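Long-range contacts in exopolysaccharide biosynthesis protein (Pantoea stewartii subsp. stewartii DC283, PDB 6TGF), which modifies glycan biofilm, probably as a hydrolase, through a parallel beta-helix fold resembling that of bacteriophage tailspikes: residues G369-S374 with T392-Q397; S316-E321 with L347-C352; N337-P342 with F365-G370; A398-Q403 with N431-S436; G443-C448 with E467-P472. All coordinates share one frame; numbering follows the deposited sequence.

Contact 1 of 5, residues G369-S374 with T392-Q397; sequences GGTALS and TGDVIQ
G369 sets its CA against OG1 of T392, 3.5 Å away, where two successive coils of the parallel beta-helix run side by side, their chain directions only 1° apart. G370 follows with a CH...O contact, its O receiving CA of G393. In T371, OG1 lies beside the backbone N (chi1 -59°), and CG2 is anti to that N; the methyl reaches CB of Q397 at 3.4 Å. The T371 and D394 side chains lie alongside and point the same way. One water joins T371 OG1 to D394 N, accepting from the latter, while the D394 carboxylate turns to N431 ND2 and K428 N on the next coil. A372 opens the main-chain pairing: its N gives a bond to D394 O of 2.9 Å, and its CB rests on V395 O. L373 uses both polar backbone atoms, N donating to V395 O (2.8 Å) and O accepting from Q397 N (2.9 Å), the parallel pattern in which one residue is bonded to two others flanking I396. Its CD1 meets I396 CD1 at 3.9 Å on the inward face. S374 turns to the opposite face, where OG donates to Q397 OE1 at 2.7 Å with the C=O...OG angle a straight 173°; the bend of Q397 at chi2 brings its amide round to this hydroxyl. Strand 373-378 is thus held between 346-350 and 396-399, with L373 packed on F358 and F365, I396 on I383 and W386, and F318 of strand 318-324 touching T371 and S374.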
# COMPACT_ATOMS: atom_id res chain seq x y z
N GLY B 369 -28.40 1.61 9.34
CA GLY B 369 -29.13 2.69 10.05
C GLY B 369 -28.32 3.25 11.21
O GLY B 369 -28.42 4.47 11.44
N GLY B 370 -27.57 2.40 11.91
CA GLY B 370 -26.73 2.79 13.07
C GLY B 370 -25.33 3.19 12.65
O GLY B 370 -25.12 3.44 11.45
N THR B 371 -24.40 3.27 13.61
CA THR B 371 -22.95 3.51 13.38
C THR B 371 -22.31 2.19 12.94
O THR B 371 -22.24 1.28 13.78
CB THR B 371 -22.28 4.10 14.62
OG1 THR B 371 -22.93 5.33 14.95
CG2 THR B 371 -20.80 4.36 14.43
N ALA B 372 -21.87 2.09 11.68
CA ALA B 372 -21.32 0.85 11.08
C ALA B 372 -20.17 0.31 11.94
O ALA B 372 -20.22 -0.87 12.33
CB ALA B 372 -20.89 1.10 9.66
N LEU B 373 -19.17 1.15 12.22
CA LEU B 373 -18.00 0.82 13.08
C LEU B 373 -17.81 1.93 14.12
O LEU B 373 -17.76 3.11 13.73
CB LEU B 373 -16.74 0.68 12.21
CG LEU B 373 -16.68 -0.58 11.34
CD1 LEU B 373 -15.51 -0.50 10.37
CD2 LEU B 373 -16.57 -1.84 12.19
N SER B 374 -17.71 1.55 15.40
CA SER B 374 -17.49 2.45 16.56
C SER B 374 -16.26 1.99 17.35
O SER B 374 -16.32 0.88 17.92
CB SER B 374 -18.72 2.51 17.43
OG SER B 374 -18.52 3.38 18.54
N THR B 392 -27.55 5.63 6.62
CA THR B 392 -28.17 6.85 7.19
C THR B 392 -27.47 7.25 8.49
O THR B 392 -27.61 8.43 8.89
CB THR B 392 -29.68 6.66 7.39
OG1 THR B 392 -29.90 5.77 8.48
CG2 THR B 392 -30.37 6.15 6.15
N GLY B 393 -26.75 6.33 9.13
CA GLY B 393 -25.94 6.60 10.34
C GLY B 393 -24.50 6.91 9.99
O GLY B 393 -24.20 7.05 8.78
N ASP B 394 -23.63 7.02 11.00
CA ASP B 394 -22.16 7.15 10.82
C ASP B 394 -21.62 5.82 10.30
O ASP B 394 -22.17 4.77 10.68
CB ASP B 394 -21.47 7.54 12.13
CG ASP B 394 -21.82 8.92 12.65
OD1 ASP B 394 -22.44 9.70 11.90
OD2 ASP B 394 -21.48 9.21 13.82
N VAL B 395 -20.59 5.86 9.45
CA VAL B 395 -19.93 4.64 8.89
C VAL B 395 -18.68 4.34 9.74
O VAL B 395 -18.76 3.42 10.58
CB VAL B 395 -19.61 4.81 7.39
CG1 VAL B 395 -18.90 3.61 6.81
CG2 VAL B 395 -20.87 5.11 6.59
N ILE B 396 -17.60 5.09 9.56
CA ILE B 396 -16.34 4.94 10.35
C ILE B 396 -16.34 5.99 11.47
O ILE B 396 -16.14 7.18 11.17
CB ILE B 396 -15.08 5.06 9.46
CG1 ILE B 396 -15.22 4.27 8.15
CG2 ILE B 396 -13.83 4.67 10.23
CD1 ILE B 396 -15.46 2.79 8.34
N GLN B 397 -16.58 5.56 12.71
CA GLN B 397 -16.65 6.43 13.92
C GLN B 397 -15.57 5.97 14.91
O GLN B 397 -15.44 4.75 15.11
CB GLN B 397 -18.04 6.38 14.54
CG GLN B 397 -18.27 7.41 15.63
CD GLN B 397 -17.85 6.93 17.00
OE1 GLN B 397 -18.13 5.80 17.40
NE2 GLN B 397 -17.17 7.79 17.74
O HOH W 1 -24.57 6.89 13.58

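Contact 2 of 5, residues S316-E321 with L347-C352; sequences SPFVFE and LLRNTC
R349 and E321 are brought together by two bends: R349 leaves the backbone with CG anti to N and kinks at chi3 (62°), which places NE, while E321 kinks at chi2 (-80°), which places CD. Both residues lie on neighbouring coils of a parallel beta-helix, E321 opposite R349 and F320 opposite L348 in parallel strands 318-324 and 346-350. The backbone is stitched by F320 N to L347 O at 2.9 Å and by R349 N to F320 O at 3.0 Å; L348 CA also leans on F320 O. On the face shared by F320 and L348, L347 helps too: its CD1 reaches F320 CE2 at 3.6 Å, the two side chains lying alongside and pointing the same way, and L348 CD1 touches F320 CB. This apolar side is continued by I295, F293 and I329. On the other face F318, which precedes the corner at V319, crosses R349 at about a right angle. R349 CB sits over the centre of the F318 ring, 3.4 Å from its centroid, in a CH-pi contact, and farther along the same side chain F318 CE2 lies over the middle of one guanidinium face. With one face covered by the ring, the guanidinium still offers its edge to E321 in a side-on, two-nitrogen salt bridge, its plane 35° from that of the carboxylate. NH2 donates to OE2 of E321 at 2.7 Å, somewhat tilted from the guanidinium plane, whereas R349 NE meets the syn lone pair of E321 OE1 at 3.1 Å, within that plane.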
# COMPACT_ATOMS: atom_id res chain seq x y z
N SER B 316 -30.84 -4.45 18.38
CA SER B 316 -29.61 -4.08 19.13
C SER B 316 -28.93 -2.89 18.46
O SER B 316 -29.00 -2.75 17.24
CB SER B 316 -28.67 -5.26 19.24
OG SER B 316 -28.27 -5.71 17.96
N PRO B 317 -28.28 -1.98 19.22
CA PRO B 317 -27.54 -0.86 18.62
C PRO B 317 -26.35 -1.31 17.76
O PRO B 317 -25.97 -0.57 16.87
CB PRO B 317 -27.08 -0.02 19.82
CG PRO B 317 -27.13 -0.96 21.00
CD PRO B 317 -28.24 -1.94 20.69
N PHE B 318 -25.78 -2.49 18.04
CA PHE B 318 -24.68 -3.12 17.25
C PHE B 318 -24.89 -4.63 17.21
O PHE B 318 -25.30 -5.21 18.24
CB PHE B 318 -23.32 -2.77 17.84
CG PHE B 318 -22.99 -1.29 17.85
CD1 PHE B 318 -22.37 -0.70 16.76
CD2 PHE B 318 -23.31 -0.50 18.94
CE1 PHE B 318 -22.08 0.65 16.77
CE2 PHE B 318 -23.01 0.86 18.94
CZ PHE B 318 -22.40 1.43 17.85
N VAL B 319 -24.61 -5.26 16.06
CA VAL B 319 -24.71 -6.74 15.86
C VAL B 319 -23.67 -7.41 16.76
O VAL B 319 -23.96 -8.51 17.28
CB VAL B 319 -24.53 -7.14 14.38
CG1 VAL B 319 -24.56 -8.65 14.18
CG2 VAL B 319 -25.57 -6.48 13.48
N PHE B 320 -22.50 -6.78 16.96
CA PHE B 320 -21.39 -7.27 17.81
C PHE B 320 -20.97 -6.17 18.81
O PHE B 320 -20.50 -5.11 18.36
CB PHE B 320 -20.22 -7.71 16.94
CG PHE B 320 -20.59 -8.71 15.87
CD1 PHE B 320 -21.11 -9.95 16.22
CD2 PHE B 320 -20.43 -8.42 14.53
CE1 PHE B 320 -21.46 -10.87 15.24
CE2 PHE B 320 -20.77 -9.34 13.55
CZ PHE B 320 -21.29 -10.56 13.91
N GLU B 321 -21.15 -6.44 20.11
CA GLU B 321 -20.68 -5.57 21.23
C GLU B 321 -19.43 -6.21 21.85
O GLU B 321 -19.58 -7.02 22.78
CB GLU B 321 -21.77 -5.41 22.28
CG GLU B 321 -22.92 -4.52 21.84
CD GLU B 321 -22.65 -3.03 21.94
OE1 GLU B 321 -21.48 -2.64 22.14
OE2 GLU B 321 -23.62 -2.25 21.81
N LEU B 347 -22.67 -2.60 12.85
CA LEU B 347 -22.07 -3.95 12.71
C LEU B 347 -21.30 -4.31 13.99
O LEU B 347 -21.59 -5.37 14.57
CB LEU B 347 -21.16 -4.01 11.48
CG LEU B 347 -20.37 -5.30 11.30
CD1 LEU B 347 -21.28 -6.52 11.32
CD2 LEU B 347 -19.56 -5.27 10.01
N LEU B 348 -20.35 -3.47 14.40
CA LEU B 348 -19.48 -3.72 15.58
C LEU B 348 -19.20 -2.42 16.33
O LEU B 348 -18.96 -1.39 15.68
CB LEU B 348 -18.17 -4.38 15.13
CG LEU B 348 -17.21 -4.76 16.25
CD1 LEU B 348 -16.61 -6.14 16.03
CD2 LEU B 348 -16.11 -3.71 16.42
N ARG B 349 -19.23 -2.49 17.67
CA ARG B 349 -18.67 -1.46 18.59
C ARG B 349 -17.67 -2.14 19.52
O ARG B 349 -18.03 -3.18 20.12
CB ARG B 349 -19.76 -0.78 19.42
CG ARG B 349 -19.21 0.07 20.56
CD ARG B 349 -20.21 1.05 21.13
NE ARG B 349 -21.37 0.40 21.72
CZ ARG B 349 -22.43 1.03 22.20
NH1 ARG B 349 -22.50 2.36 22.15
NH2 ARG B 349 -23.44 0.34 22.71
N ASN B 350 -16.46 -1.57 19.65
CA ASN B 350 -15.43 -1.99 20.62
C ASN B 350 -15.39 -0.95 21.75
O ASN B 350 -15.18 0.24 21.43
CB ASN B 350 -14.06 -2.16 19.94
CG ASN B 350 -13.05 -2.89 20.80
OD1 ASN B 350 -13.38 -3.42 21.87
ND2 ASN B 350 -11.81 -2.93 20.35
N THR B 351 -15.61 -1.37 22.99
CA THR B 351 -15.71 -0.49 24.19
C THR B 351 -14.54 -0.72 25.15
O THR B 351 -14.55 -0.12 26.24
CB THR B 351 -17.06 -0.69 24.91
OG1 THR B 351 -17.28 -2.09 25.07
CG2 THR B 351 -18.22 -0.08 24.16
N CYS B 352 -13.55 -1.54 24.76
CA CYS B 352 -12.32 -1.80 25.55
C CYS B 352 -11.55 -0.49 25.73
O CYS B 352 -11.10 0.10 24.75
CB CYS B 352 -11.42 -2.82 24.87
SG CYS B 352 -9.88 -3.13 25.77

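Contact 3 of 5, residues N337-P342 with F365-G370; sequences NTDTKP and FNNVGG
T338 N donates to N367 O at 3.1 Å, the one hydrogen bond between these two loops. The T338 side chain packs alongside, CG2 lying 3.2 Å from N367 O and OG1 3.6 Å from CA of G369. Beside it, the D339 carboxylate and the N367 amide stack with planes 6° apart, CG of D339 being 3.7 Å from OD1 of N367. D339 presents its carboxylate there because CG stands between the backbone N and the carbonyl carbon (chi1 54°). In the second shell, N335 OD1 accepts from N367 ND2 and from N337 N, so one side-chain oxygen has a partner in each loop, the N337 one weak. The 337-342 loop is closed on itself by K341 N bonding N337 O at 2.9 Å, and T338 OG1 takes a weak bond from N343 N. These are the turns that follow strands 332-335 and 356-366 on adjacent coils of the beta-helix, with N337 and N367 each adopting a left-handed backbone conformation. The contact is therefore a polar one at the surface: a main-chain bond and a flat stack of amide on carboxylate, in which the charge of the exposed D339 is probably eased by solvent.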
# COMPACT_ATOMS: atom_id res chain seq x y z
N ASN B 337 -30.70 -3.15 6.41
CA ASN B 337 -32.13 -3.20 6.00
C ASN B 337 -32.89 -1.98 6.55
O ASN B 337 -34.10 -2.11 6.82
CB ASN B 337 -32.81 -4.50 6.43
CG ASN B 337 -32.43 -5.69 5.57
OD1 ASN B 337 -32.41 -5.60 4.34
ND2 ASN B 337 -32.16 -6.82 6.20
N THR B 338 -32.22 -0.83 6.69
CA THR B 338 -32.81 0.43 7.23
C THR B 338 -33.74 1.05 6.18
O THR B 338 -34.61 1.85 6.57
CB THR B 338 -31.73 1.42 7.68
OG1 THR B 338 -32.34 2.36 8.56
CG2 THR B 338 -31.07 2.15 6.53
N ASP B 339 -33.55 0.70 4.90
CA ASP B 339 -34.34 1.23 3.75
C ASP B 339 -35.79 0.74 3.86
O ASP B 339 -36.70 1.54 3.55
CB ASP B 339 -33.71 0.85 2.41
CG ASP B 339 -33.45 -0.63 2.21
OD1 ASP B 339 -33.23 -1.33 3.22
OD2 ASP B 339 -33.46 -1.08 1.05
N THR B 340 -36.01 -0.51 4.29
CA THR B 340 -37.34 -1.18 4.35
C THR B 340 -37.85 -1.26 5.79
O THR B 340 -39.08 -1.19 5.98
CB THR B 340 -37.30 -2.57 3.69
OG1 THR B 340 -36.48 -3.43 4.47
CG2 THR B 340 -36.77 -2.53 2.27
N LYS B 341 -36.95 -1.42 6.77
CA LYS B 341 -37.27 -1.49 8.22
C LYS B 341 -36.31 -0.58 8.99
O LYS B 341 -35.34 -1.06 9.58
CB LYS B 341 -37.19 -2.94 8.72
CG LYS B 341 -38.10 -3.92 7.99
CD LYS B 341 -38.28 -5.23 8.73
CE LYS B 341 -38.92 -6.32 7.89
NZ LYS B 341 -40.38 -6.12 7.75
N PRO B 342 -36.56 0.75 9.01
CA PRO B 342 -35.66 1.70 9.66
C PRO B 342 -35.23 1.30 11.08
O PRO B 342 -36.07 0.81 11.83
CB PRO B 342 -36.48 3.00 9.70
CG PRO B 342 -37.38 2.89 8.48
CD PRO B 342 -37.71 1.42 8.38
N PHE B 365 -20.92 -2.05 3.63
CA PHE B 365 -22.02 -1.55 4.50
C PHE B 365 -23.18 -1.08 3.62
O PHE B 365 -23.10 0.02 3.05
CB PHE B 365 -21.50 -0.43 5.42
CG PHE B 365 -20.29 -0.81 6.23
CD1 PHE B 365 -20.37 -1.74 7.25
CD2 PHE B 365 -19.05 -0.23 5.96
CE1 PHE B 365 -19.25 -2.09 7.99
CE2 PHE B 365 -17.93 -0.58 6.71
CZ PHE B 365 -18.04 -1.51 7.72
N ASN B 366 -24.22 -1.91 3.51
CA ASN B 366 -25.44 -1.63 2.71
C ASN B 366 -26.61 -1.32 3.65
O ASN B 366 -26.93 -2.18 4.49
CB ASN B 366 -25.80 -2.80 1.79
CG ASN B 366 -24.72 -3.12 0.78
OD1 ASN B 366 -24.03 -2.23 0.30
ND2 ASN B 366 -24.58 -4.39 0.44
N ASN B 367 -27.20 -0.13 3.53
CA ASN B 367 -28.46 0.27 4.22
C ASN B 367 -28.29 0.12 5.74
O ASN B 367 -29.21 -0.43 6.38
CB ASN B 367 -29.65 -0.55 3.72
CG ASN B 367 -29.65 -0.73 2.21
OD1 ASN B 367 -29.95 0.21 1.47
ND2 ASN B 367 -29.32 -1.92 1.75
N VAL B 368 -27.17 0.58 6.28
CA VAL B 368 -26.88 0.56 7.75
C VAL B 368 -27.50 1.81 8.38
O VAL B 368 -27.13 2.93 7.95
CB VAL B 368 -25.36 0.45 8.03
CG1 VAL B 368 -25.05 0.57 9.51
CG2 VAL B 368 -24.78 -0.83 7.47
N GLY B 369 -28.40 1.61 9.34
CA GLY B 369 -29.13 2.69 10.05
C GLY B 369 -28.32 3.25 11.21
O GLY B 369 -28.42 4.47 11.44
N GLY B 370 -27.57 2.40 11.91
CA GLY B 370 -26.73 2.79 13.07
C GLY B 370 -25.33 3.19 12.65
O GLY B 370 -25.12 3.44 11.45

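Contact 4 of 5, residues A398-Q403 with N431-S436; sequences AGWSGQ and NLPRCS. With EDO (1,2-ethanediol), chain Z.
A398 and N431 belong to the parallel pairing of strands 396-399 and 430-431 on the parallel beta-helix, at the point where both chains leave the sheet; A398 N bonds to N431 O at 3.1 Å. A398 CB then packs on CD2 of L432, an inward-lying leucine that also touches W459 and L416. Beyond the strand end a water bridges the diverging backbones, donating to A398 O and to P433 O. W400 is the centre of the loop contact. Its CZ3 edge meets P433 CG at 3.8 Å and, near the ring plane, P433 O at 3.4 Å. The R434 side chain, extended from CG to NE, crosses W400 at about a right angle. Its CD makes a CH-pi contact 3.9 Å from the centroid of the six-membered ring, shifted toward the rim, and the guanidinium continues over the indole with the two planes 6° apart, NE 3.7 Å from W400 CZ2. NH1 of R434 also donates to D409 O; W502 touches this arginine. The arrangement is that of a parallel beta-helix in which the short corner between strands 430-431 and 435-436 packs against the loop that follows strand 396-399 on the preceding coil.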
# COMPACT_ATOMS: atom_id res chain seq x y z
N ALA B 398 -14.84 6.92 15.49
CA ALA B 398 -13.83 6.69 16.55
C ALA B 398 -13.86 7.86 17.55
O ALA B 398 -13.78 9.02 17.10
CB ALA B 398 -12.46 6.51 15.94
N GLY B 399 -13.99 7.55 18.84
CA GLY B 399 -14.00 8.52 19.95
C GLY B 399 -12.95 8.19 21.00
O GLY B 399 -12.11 7.31 20.73
N TRP B 400 -13.02 8.85 22.15
CA TRP B 400 -12.04 8.72 23.27
C TRP B 400 -12.78 8.76 24.61
O TRP B 400 -13.94 9.21 24.63
CB TRP B 400 -10.97 9.81 23.18
CG TRP B 400 -11.54 11.19 23.10
CD1 TRP B 400 -11.88 12.00 24.15
CD2 TRP B 400 -11.85 11.93 21.91
NE1 TRP B 400 -12.38 13.19 23.70
CE2 TRP B 400 -12.37 13.18 22.33
CE3 TRP B 400 -11.75 11.67 20.54
CZ2 TRP B 400 -12.78 14.15 21.42
CZ3 TRP B 400 -12.15 12.63 19.64
CH2 TRP B 400 -12.66 13.85 20.08
N SER B 401 -12.12 8.31 25.69
CA SER B 401 -12.71 8.12 27.04
C SER B 401 -12.43 9.32 27.95
O SER B 401 -13.35 9.73 28.68
CB SER B 401 -12.23 6.84 27.67
OG SER B 401 -10.86 6.62 27.37
N GLY B 402 -11.20 9.86 27.92
CA GLY B 402 -10.73 10.91 28.85
C GLY B 402 -11.44 12.23 28.63
O GLY B 402 -11.40 12.75 27.50
N GLN B 403 -12.07 12.76 29.68
CA GLN B 403 -12.78 14.07 29.66
C GLN B 403 -11.75 15.20 29.64
O GLN B 403 -11.95 16.17 28.88
CB GLN B 403 -13.72 14.19 30.87
CG GLN B 403 -15.07 13.53 30.64
CD GLN B 403 -14.98 12.03 30.52
OE1 GLN B 403 -14.51 11.34 31.43
NE2 GLN B 403 -15.43 11.50 29.40
N ASN B 431 -16.57 9.90 11.00
CA ASN B 431 -16.74 10.60 12.31
C ASN B 431 -15.45 10.38 13.11
O ASN B 431 -15.46 9.57 14.05
CB ASN B 431 -17.99 10.12 13.04
CG ASN B 431 -18.30 10.91 14.30
OD1 ASN B 431 -17.55 11.81 14.67
ND2 ASN B 431 -19.39 10.57 14.96
N LEU B 432 -14.38 11.09 12.73
CA LEU B 432 -12.99 10.84 13.21
C LEU B 432 -12.32 12.14 13.64
O LEU B 432 -11.29 12.52 13.09
CB LEU B 432 -12.22 10.16 12.08
CG LEU B 432 -12.74 8.79 11.64
CD1 LEU B 432 -12.03 8.32 10.38
CD2 LEU B 432 -12.61 7.76 12.75
N PRO B 433 -12.87 12.85 14.66
CA PRO B 433 -12.19 14.01 15.24
C PRO B 433 -10.92 13.61 16.01
O PRO B 433 -10.87 12.50 16.51
CB PRO B 433 -13.23 14.61 16.19
CG PRO B 433 -14.14 13.45 16.54
CD PRO B 433 -14.17 12.59 15.29
N ARG B 434 -9.93 14.51 16.07
CA ARG B 434 -8.67 14.36 16.84
C ARG B 434 -7.97 13.05 16.47
O ARG B 434 -7.61 12.28 17.38
CB ARG B 434 -8.97 14.38 18.35
CG ARG B 434 -9.60 15.68 18.84
CD ARG B 434 -9.63 15.68 20.36
NE ARG B 434 -10.28 16.86 20.92
CZ ARG B 434 -10.46 17.08 22.22
NH1 ARG B 434 -10.03 16.20 23.11
NH2 ARG B 434 -11.06 18.19 22.62
N CYS B 435 -7.79 12.79 15.17
CA CYS B 435 -7.01 11.65 14.63
C CYS B 435 -5.60 12.14 14.28
O CYS B 435 -5.47 12.94 13.33
CB CYS B 435 -7.68 11.04 13.41
SG CYS B 435 -9.13 10.03 13.83
N SER B 436 -4.59 11.68 15.03
CA SER B 436 -3.16 12.07 14.88
C SER B 436 -2.40 10.98 14.12
O SER B 436 -2.82 9.80 14.21
CB SER B 436 -2.54 12.35 16.22
OG SER B 436 -3.38 13.19 17.01
C1 EDO Z . 0.41 14.34 18.61
O1 EDO Z . -0.98 14.43 18.85
C2 EDO Z . 0.96 15.49 17.85
O2 EDO Z . 2.18 16.01 18.35
O HOH W 2 -16.19 10.58 17.12
O HOH W 3 -11.33 9.89 16.42
O HOH W 4 -9.92 16.26 26.43

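Contact 5 of 5, residues G443-C448 with E467-P472; sequences GWIEHC and EDCKNP
H447 and D468 cross at about a right angle, the imidazole and carboxylate planes 68° apart; the ring meets the acid with its edge, OD2 of D468 lying in the ring plane. ND1 donates to this OD2 at 2.9 Å, using its anti lone pair. D468 carries CG anti to the backbone N (chi1 -171°), and both residues take left-handed backbone conformations. One residue earlier, at the paired strand ends, E446 and E467 lie side by side and point the same way. Their carboxylates are turned 80° from one another, with OE1 of E446 3.1 Å from OE2 of E467, two acceptors with no bond between them; OE2 of E446 is taken up by NE2 of Q422. The E467 carboxylate also reaches the W444 indole from the side, crossing it obliquely: OE1 lies 3.4 Å from CZ3, near the ring plane and at its edge. On the reverse side of the chain the contact turns apolar, I445 CG2 meeting SG of C469 at 3.9 Å, with C448 CB close to the same sulfur. Parallel backbone bonds tie these layers together, E467 N to I445 O at 3.2 Å and H447 N to E467 O at 3.0 Å. In the beta-helix, strand 443-446 lies between 414-422 and 458-467: N420 backs W444 and E446, the H423 ring stacks on H447, and N486 and Q488 of strand 479-488 adjoin E467 on the far side. T412 of a second subunit packs on W444, placing this edge of the contact at the subunit boundary.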
# COMPACT_ATOMS: atom_id res chain seq x y z
N GLY B 443 -9.55 7.30 -1.99
CA GLY B 443 -10.93 7.15 -1.49
C GLY B 443 -11.91 8.04 -2.24
O GLY B 443 -11.53 9.17 -2.58
N TRP B 444 -13.12 7.54 -2.48
CA TRP B 444 -14.23 8.27 -3.16
C TRP B 444 -15.43 8.37 -2.21
O TRP B 444 -15.83 7.33 -1.65
CB TRP B 444 -14.61 7.57 -4.47
CG TRP B 444 -13.58 7.66 -5.55
CD1 TRP B 444 -12.38 7.01 -5.60
CD2 TRP B 444 -13.66 8.44 -6.76
NE1 TRP B 444 -11.71 7.34 -6.74
CE2 TRP B 444 -12.47 8.22 -7.47
CE3 TRP B 444 -14.61 9.32 -7.29
CZ2 TRP B 444 -12.21 8.83 -8.70
CZ3 TRP B 444 -14.35 9.92 -8.51
CH2 TRP B 444 -13.17 9.68 -9.20
N ILE B 445 -15.96 9.58 -2.02
CA ILE B 445 -17.24 9.85 -1.31
C ILE B 445 -18.14 10.63 -2.27
O ILE B 445 -17.87 11.83 -2.49
CB ILE B 445 -17.01 10.59 0.03
CG1 ILE B 445 -16.05 9.81 0.94
CG2 ILE B 445 -18.33 10.88 0.72
CD1 ILE B 445 -15.52 10.61 2.11
N GLU B 446 -19.16 9.97 -2.82
CA GLU B 446 -20.04 10.53 -3.89
C GLU B 446 -21.49 10.55 -3.39
O GLU B 446 -21.94 9.54 -2.82
CB GLU B 446 -19.93 9.69 -5.16
CG GLU B 446 -18.51 9.29 -5.51
CD GLU B 446 -18.34 8.76 -6.92
OE1 GLU B 446 -18.53 9.55 -7.87
OE2 GLU B 446 -18.03 7.56 -7.07
N HIS B 447 -22.18 11.68 -3.59
CA HIS B 447 -23.64 11.86 -3.34
C HIS B 447 -23.96 11.61 -1.86
O HIS B 447 -25.11 11.23 -1.57
CB HIS B 447 -24.45 10.95 -4.28
CG HIS B 447 -23.88 10.85 -5.65
ND1 HIS B 447 -23.95 11.88 -6.57
CD2 HIS B 447 -23.23 9.84 -6.28
CE1 HIS B 447 -23.37 11.52 -7.69
NE2 HIS B 447 -22.92 10.26 -7.54
N CYS B 448 -22.99 11.84 -0.96
CA CYS B 448 -23.14 11.69 0.51
C CYS B 448 -23.31 13.08 1.14
O CYS B 448 -22.50 13.97 0.84
CB CYS B 448 -21.93 10.99 1.13
SG CYS B 448 -21.68 9.30 0.52
N GLU B 467 -17.47 14.13 -4.61
CA GLU B 467 -18.31 14.49 -5.79
C GLU B 467 -19.78 14.59 -5.37
O GLU B 467 -20.30 13.60 -4.83
CB GLU B 467 -18.13 13.46 -6.91
CG GLU B 467 -16.73 13.42 -7.49
CD GLU B 467 -16.62 12.77 -8.86
OE1 GLU B 467 -15.56 12.92 -9.50
OE2 GLU B 467 -17.59 12.10 -9.28
N ASP B 468 -20.40 15.75 -5.61
CA ASP B 468 -21.85 16.00 -5.41
C ASP B 468 -22.23 15.74 -3.95
O ASP B 468 -23.33 15.20 -3.71
CB ASP B 468 -22.69 15.15 -6.37
CG ASP B 468 -24.16 15.51 -6.39
OD1 ASP B 468 -24.47 16.72 -6.49
OD2 ASP B 468 -24.99 14.59 -6.28
N CYS B 469 -21.37 16.14 -3.01
CA CYS B 469 -21.60 16.02 -1.54
C CYS B 469 -22.23 17.33 -1.04
O CYS B 469 -21.60 18.39 -1.23
CB CYS B 469 -20.32 15.69 -0.80
SG CYS B 469 -19.78 13.98 -1.08
N LYS B 470 -23.41 17.23 -0.42
CA LYS B 470 -24.25 18.39 -0.01
C LYS B 470 -23.41 19.35 0.86
O LYS B 470 -23.45 20.57 0.58
CB LYS B 470 -25.48 17.92 0.76
CG LYS B 470 -26.48 19.01 1.11
CD LYS B 470 -27.68 18.51 1.88
CE LYS B 470 -28.61 19.63 2.29
NZ LYS B 470 -29.85 19.10 2.91
N ASN B 471 -22.70 18.81 1.85
CA ASN B 471 -21.94 19.59 2.86
C ASN B 471 -20.45 19.34 2.68
O ASN B 471 -20.05 18.35 2.06
CB ASN B 471 -22.40 19.25 4.28
CG ASN B 471 -23.85 19.61 4.51
OD1 ASN B 471 -24.24 20.76 4.36
ND2 ASN B 471 -24.66 18.62 4.88
N PRO B 472 -19.57 20.23 3.19
CA PRO B 472 -18.13 19.99 3.15
C PRO B 472 -17.69 18.92 4.16
O PRO B 472 -18.37 18.72 5.15
CB PRO B 472 -17.53 21.35 3.53
CG PRO B 472 -18.59 22.00 4.39
CD PRO B 472 -19.91 21.53 3.81

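How the contacts relate
Contacts 1, 2 and 4 follow one face of the beta-helix, its parallel strands 318-324, 346-350, 373-378, 396-399 and 430-431 lying side by side. Contact 2 is the most buried and combines an apolar face with a salt bridge; contact 1, partly buried, adds a hydroxyl-amide bond and a water to its backbone pairing and apolar inner face; contact 4 leaves the sheet for an aromatic loop. Backbone bonds from A372 and S374 join contact 1 to contact 2, and D394 with N431 joins it to contact 4. Contact 3, at the surface, shares G369 and G370 with contact 1. Contact 5 touches none of the others; like contact 3 it involves turns after strands, but carries more carboxylates.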